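Local structure of cupin type-2 domain-containing protein (Ralstonia eutropha, 2OPK) at the interface of chains A and B. The protein is a putative mannose-6-phosphate isomerase of the cupin family. Sequence-based numbering; all coordinates share one arbitrary frame. Chains: chain A/B, Hypothetical protein.

Contacts 1, 2 and 3 are neighbouring patches of one two-fold symmetric interface. The C-alpha centres of contacts 1 and 2 lie about 8 Å apart, as do those of contacts 1 and 3, and about 11 Å separates contacts 2 and 3. Contact 1 shares A:Leu31 and A:Val107 with contact 2, and A:Leu26 and B:Cys109 with contact 3. Contacts 1 and 2 are mainly apolar, built on strands 31-38, 102-109 and 54-61 (54-59 in chain A), whereas contact 3 adds a salt bridge from strand 26-28. If the deposited pair is the biological dimer, an apolar centre would thus be flanked by charged links.

Contact 1: the interface of chains A and B. Residues chain A 25-26, 31, 33, 105, 107; chain B 56, 107, 109.
A:Ile33 lies across one face of the B:Trp56 indole, and this pair forms the tight part of the contact. The branch methyl A:Ile33 CG2 sits over the middle of the ring, 4.2 Å above the plane, while the end methyl A:Ile33 CD1 reaches the root of the indole, 3.4 Å from B:Trp56 CB. With CG anti to the backbone N (chi1 179°) and the ring turned about square to the side-chain stem (chi2 91°), B:Trp56 presents a broad face to chain A. A:Leu105 comes in above the benzo rim on the same face, with both its methyls near CH2; A:Leu105 CD1 is 3.6 Å from B:Trp56 CH2. A:Leu25 crosses at a slant, its CD1 3.7 Å from B:Trp56 CZ2 and its CB above the ring plane near the pyrrole nitrogen NE1. A:Ile33, A:Leu105 and A:Leu25 thus all approach one face of the indole and would limit its tilt toward chain A. B:Val107 extends the packing, as its CB lies 3.8 Å from A:Ile33 CD1. The contact is looser away from the indole: A:Val107 CG2 stays 4.5 Å from B:Val107 CG2, and A:Leu26 CD2 approaches B:Cys109 SG no closer than 4.0 Å. An apparently closer approach of A:Leu31 to that sulfur is doubtful. Strands 26-28, 31-38 and 102-109 of chain A, with A:Leu25 just before the first, here face strands 54-61 and 102-109 of chain B, so the patch brings together beta-strands of the two cupin barrels.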
# COMPACT_ATOMS: atom_id res chain seq x y z
N LEU A 25 6.75 2.13 7.91
CA LEU A 25 5.45 1.97 8.56
C LEU A 25 5.40 0.62 9.30
O LEU A 25 4.79 0.52 10.36
CB LEU A 25 4.35 2.04 7.51
CG LEU A 25 4.35 3.30 6.61
CD1 LEU A 25 3.15 3.27 5.74
CD2 LEU A 25 4.41 4.62 7.42
N LEU A 26 5.99 -0.43 8.72
CA LEU A 26 6.08 -1.72 9.39
C LEU A 26 7.36 -2.45 9.02
O LEU A 26 7.74 -2.51 7.84
CB LEU A 26 4.87 -2.58 9.04
CG LEU A 26 4.69 -3.94 9.74
CD1 LEU A 26 4.53 -3.79 11.26
CD2 LEU A 26 3.50 -4.66 9.20
N LEU A 31 10.60 -8.22 5.89
CA LEU A 31 9.51 -7.36 5.43
C LEU A 31 9.64 -5.91 5.86
O LEU A 31 9.85 -5.65 7.03
CB LEU A 31 8.15 -7.84 5.96
CG LEU A 31 7.01 -6.93 5.46
CD1 LEU A 31 6.63 -7.22 4.01
CD2 LEU A 31 5.88 -7.06 6.32
N ILE A 33 7.40 -2.27 5.07
CA ILE A 33 6.47 -1.40 4.41
C ILE A 33 6.97 0.01 4.71
O ILE A 33 7.22 0.33 5.87
CB ILE A 33 5.02 -1.56 4.93
CG1 ILE A 33 4.56 -3.03 4.86
CG2 ILE A 33 4.06 -0.65 4.12
CD1 ILE A 33 3.08 -3.26 5.30
N LEU A 105 3.95 4.22 -1.63
CA LEU A 105 3.91 3.17 -0.63
C LEU A 105 4.70 2.01 -1.21
O LEU A 105 4.37 1.52 -2.26
CB LEU A 105 2.48 2.70 -0.36
CG LEU A 105 2.44 1.57 0.66
CD1 LEU A 105 2.59 2.15 2.06
CD2 LEU A 105 1.21 0.84 0.53
N VAL A 107 6.67 -1.86 -0.53
CA VAL A 107 6.79 -3.07 0.26
C VAL A 107 7.99 -3.85 -0.26
O VAL A 107 8.09 -4.10 -1.46
CB VAL A 107 5.53 -3.95 0.17
CG1 VAL A 107 5.61 -5.11 1.17
CG2 VAL A 107 4.29 -3.13 0.45
N TRP B 56 -1.44 -4.94 7.82
CA TRP B 56 -1.27 -3.50 7.60
C TRP B 56 -2.30 -3.22 6.52
O TRP B 56 -2.30 -3.86 5.48
CB TRP B 56 0.17 -3.17 7.14
CG TRP B 56 0.34 -1.69 6.90
CD1 TRP B 56 0.75 -0.76 7.81
CD2 TRP B 56 0.05 -0.96 5.70
NE1 TRP B 56 0.73 0.51 7.24
CE2 TRP B 56 0.29 0.40 5.96
CE3 TRP B 56 -0.38 -1.33 4.42
CZ2 TRP B 56 0.11 1.38 5.01
CZ3 TRP B 56 -0.56 -0.35 3.48
CH2 TRP B 56 -0.31 0.98 3.77
N VAL B 107 -1.80 -5.85 3.64
CA VAL B 107 -0.57 -6.65 3.69
C VAL B 107 -0.64 -7.54 4.91
O VAL B 107 -0.91 -7.09 6.01
CB VAL B 107 0.72 -5.81 3.72
CG1 VAL B 107 2.01 -6.69 3.63
CG2 VAL B 107 0.71 -4.74 2.58
N CYS B 109 1.56 -10.41 6.98
CA CYS B 109 2.91 -10.89 7.17
C CYS B 109 3.14 -11.47 8.56
O CYS B 109 2.28 -11.32 9.45
CB CYS B 109 3.88 -9.75 6.91
SG CYS B 109 3.79 -8.46 8.11

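Contact 2: the interface of chains A and B. Residues chain A 31, 56, 107, 109-110; chain B 26, 28, 31, 33.
B:Ile33 meets A:Trp56 and A:Val107 through a side chain whose CG1 is anti to the carbonyl carbon (chi1 -57°) and whose CD1 continues outward in an extended line (chi2 176°). The end methyl B:Ile33 CD1 stops 3.6 Å from A:Trp56 CB, and it meets A:Val107 tip to tip, 3.9 Å from A:Val107 CB. The other branch, CG2, is placed over the centre of the indole face. In A:Cys109 a chi1 of 62° sets the sulfur between the backbone N and the carbonyl carbon, pointing it at two leucines of chain B: A:Cys109 SG is 3.9 Å from B:Leu26 CD2, while its apparently closer approach to B:Leu31 CD2 is doubtful. The two copies of Leu31 cross at about a right angle, with A:Leu31 CD1 3.3 Å from B:Leu31 CD1, closer than usual methyl packing. Because symmetry-equivalent residues touch here, the pair must lie near the two-fold axis. At the margin, the aliphatic part of B:Arg28 passes the backbone carbonyl of A:Asp110, a poorly ordered residue, so this approach carries little weight. The patch supplies an apolar centre to the pairing of the chains and would help hold a dimer together if this assembly forms in solution.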
# COMPACT_ATOMS: atom_id res chain seq x y z
N LEU A 31 10.60 -8.22 5.89
CA LEU A 31 9.51 -7.36 5.43
C LEU A 31 9.64 -5.91 5.86
O LEU A 31 9.85 -5.65 7.03
CB LEU A 31 8.15 -7.84 5.96
CG LEU A 31 7.01 -6.93 5.46
CD1 LEU A 31 6.63 -7.22 4.01
CD2 LEU A 31 5.88 -7.06 6.32
N TRP A 56 7.34 -4.15 -4.15
CA TRP A 56 6.05 -3.85 -4.70
C TRP A 56 5.87 -2.39 -4.33
O TRP A 56 5.96 -2.00 -3.16
CB TRP A 56 4.96 -4.78 -4.12
CG TRP A 56 3.58 -4.51 -4.69
CD1 TRP A 56 2.95 -5.20 -5.69
CD2 TRP A 56 2.64 -3.49 -4.27
NE1 TRP A 56 1.70 -4.67 -5.92
CE2 TRP A 56 1.48 -3.63 -5.06
CE3 TRP A 56 2.66 -2.50 -3.29
CZ2 TRP A 56 0.39 -2.78 -4.94
CZ3 TRP A 56 1.56 -1.67 -3.16
CH2 TRP A 56 0.44 -1.81 -3.98
N VAL A 107 6.67 -1.86 -0.53
CA VAL A 107 6.79 -3.07 0.26
C VAL A 107 7.99 -3.85 -0.26
O VAL A 107 8.09 -4.10 -1.46
CB VAL A 107 5.53 -3.95 0.17
CG1 VAL A 107 5.61 -5.11 1.17
CG2 VAL A 107 4.29 -3.13 0.45
N CYS A 109 10.09 -7.43 0.35
CA CYS A 109 9.95 -8.76 0.91
C CYS A 109 10.86 -9.78 0.17
O CYS A 109 11.49 -9.49 -0.84
CB CYS A 109 8.50 -9.20 0.81
SG CYS A 109 7.98 -9.30 -0.89
N ASP A 110 10.89 -10.98 0.71
CA ASP A 110 11.75 -12.02 0.15
C ASP A 110 11.34 -12.40 -1.25
O ASP A 110 10.19 -12.26 -1.65
CB ASP A 110 11.80 -13.23 1.08
CG ASP A 110 12.49 -12.89 2.43
OD1 ASP A 110 13.11 -11.79 2.55
OD2 ASP A 110 12.41 -13.70 3.37
N LEU B 26 0.50 -9.74 -4.70
CA LEU B 26 1.76 -10.45 -4.56
C LEU B 26 1.66 -11.50 -3.48
O LEU B 26 1.12 -11.23 -2.40
CB LEU B 26 2.88 -9.45 -4.26
CG LEU B 26 4.30 -10.02 -4.19
CD1 LEU B 26 4.72 -10.48 -5.58
CD2 LEU B 26 5.24 -8.94 -3.71
N ARG B 28 4.24 -14.35 -1.57
CA ARG B 28 5.57 -14.89 -1.26
C ARG B 28 5.45 -15.60 0.09
O ARG B 28 4.49 -15.39 0.79
CB ARG B 28 6.60 -13.77 -1.16
CG ARG B 28 6.89 -13.02 -2.48
CD ARG B 28 7.73 -13.90 -3.38
NE ARG B 28 8.00 -13.37 -4.72
CZ ARG B 28 7.26 -13.59 -5.81
NH1 ARG B 28 6.10 -14.27 -5.76
NH2 ARG B 28 7.65 -13.11 -6.98
N LEU B 31 3.98 -13.91 3.19
CA LEU B 31 3.60 -12.59 2.73
C LEU B 31 2.48 -12.58 1.71
O LEU B 31 2.53 -13.30 0.72
CB LEU B 31 4.80 -11.85 2.11
CG LEU B 31 4.39 -10.43 1.68
CD1 LEU B 31 4.48 -9.47 2.85
CD2 LEU B 31 5.18 -10.01 0.58
N ILE B 33 0.09 -9.47 -0.35
CA ILE B 33 -0.39 -8.13 -0.65
C ILE B 33 -1.64 -8.34 -1.47
O ILE B 33 -1.63 -9.09 -2.46
CB ILE B 33 0.62 -7.31 -1.47
CG1 ILE B 33 1.97 -7.23 -0.73
CG2 ILE B 33 0.11 -5.88 -1.70
CD1 ILE B 33 3.07 -6.48 -1.58

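Contact 3: the interface of chains A and B. Residues chain A 26, 28; chain B 54, 84, 109-112.
A:Leu26 and A:Arg28, alternate residues of the extended strand 26-28, both project toward chain B, where the backbone leaves strand 102-109 at B:Cys109 and turns at B:Ala111 to bring the C-terminal residues beside the arginine. The side chain of A:Arg28 bends at chi2 (-71°), carrying its guanidinium past this tail to B:Asp54. There A:Arg28 NE forms a salt bridge and hydrogen bond with the carboxylate oxygen B:Asp54 OD2 at 2.9 Å; NH2 adds a weak bond to the same oxygen. The bond is not flat: the guanidinium and carboxylate planes stand 68° apart, and NE approaches from above the carboxylate plane. From the opposite face, B:His84 NE2 donates to B:Asp54 OD2 at 2.7 Å, with the oxygen nearly in the imidazole plane. This second-shell bond helps position the carboxylate for the arginine of the other chain, and OD2 is gripped from both faces of its plane. The methylene chain of A:Arg28 also packs on the C-terminal tail, with A:Arg28 CD 3.6 Å from C, the terminal carboxyl carbon, of B:Ala112. A:Leu26 CD1 fills the corner between two flat groups, 3.6 Å from the B:His84 ring centroid and 3.8 Å above the guanidinium plane of A:Arg28.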
# COMPACT_ATOMS: atom_id res chain seq x y z
N LEU A 26 5.99 -0.43 8.72
CA LEU A 26 6.08 -1.72 9.39
C LEU A 26 7.36 -2.45 9.02
O LEU A 26 7.74 -2.51 7.84
CB LEU A 26 4.87 -2.58 9.04
CG LEU A 26 4.69 -3.94 9.74
CD1 LEU A 26 4.53 -3.79 11.26
CD2 LEU A 26 3.50 -4.66 9.20
N ARG A 28 9.18 -6.25 9.82
CA ARG A 28 9.17 -7.60 10.40
C ARG A 28 10.27 -8.38 9.70
O ARG A 28 10.87 -7.86 8.76
CB ARG A 28 7.80 -8.27 10.18
CG ARG A 28 6.64 -7.59 10.92
CD ARG A 28 6.79 -7.85 12.40
NE ARG A 28 5.77 -7.28 13.25
CZ ARG A 28 5.88 -6.19 13.97
NH1 ARG A 28 7.00 -5.47 13.96
NH2 ARG A 28 4.86 -5.80 14.72
N ASP B 54 0.47 -10.48 11.26
CA ASP B 54 0.20 -9.04 11.36
C ASP B 54 -0.54 -8.66 10.08
O ASP B 54 -0.39 -9.33 9.07
CB ASP B 54 1.49 -8.24 11.41
CG ASP B 54 2.08 -8.14 12.79
OD1 ASP B 54 1.75 -8.95 13.68
OD2 ASP B 54 2.85 -7.20 12.97
N HIS B 84 -2.12 -0.62 11.46
CA HIS B 84 -1.37 -1.84 11.68
C HIS B 84 -2.09 -2.62 12.79
O HIS B 84 -2.28 -2.12 13.88
CB HIS B 84 0.08 -1.55 12.06
CG HIS B 84 0.81 -2.76 12.55
ND1 HIS B 84 1.53 -2.77 13.73
CD2 HIS B 84 0.90 -4.01 12.05
CE1 HIS B 84 2.04 -3.97 13.92
NE2 HIS B 84 1.66 -4.75 12.92
N CYS B 109 1.56 -10.41 6.98
CA CYS B 109 2.91 -10.89 7.17
C CYS B 109 3.14 -11.47 8.56
O CYS B 109 2.28 -11.32 9.45
CB CYS B 109 3.88 -9.75 6.91
SG CYS B 109 3.79 -8.46 8.11
N ASP B 110 4.30 -12.09 8.77
CA ASP B 110 4.65 -12.74 10.05
C ASP B 110 4.61 -11.77 11.20
O ASP B 110 4.88 -10.58 11.02
CB ASP B 110 6.05 -13.39 9.99
CG ASP B 110 6.11 -14.57 9.01
OD1 ASP B 110 5.09 -15.24 8.77
OD2 ASP B 110 7.21 -14.82 8.46
N ALA B 111 4.27 -12.27 12.39
CA ALA B 111 4.31 -11.42 13.59
C ALA B 111 5.78 -11.19 13.95
O ALA B 111 6.11 -10.25 14.68
CB ALA B 111 3.57 -12.08 14.71
N ALA B 112 6.62 -12.11 13.44
CA ALA B 112 8.09 -12.08 13.47
C ALA B 112 8.67 -10.94 12.65
O ALA B 112 9.55 -10.22 13.11
CB ALA B 112 8.67 -13.45 12.94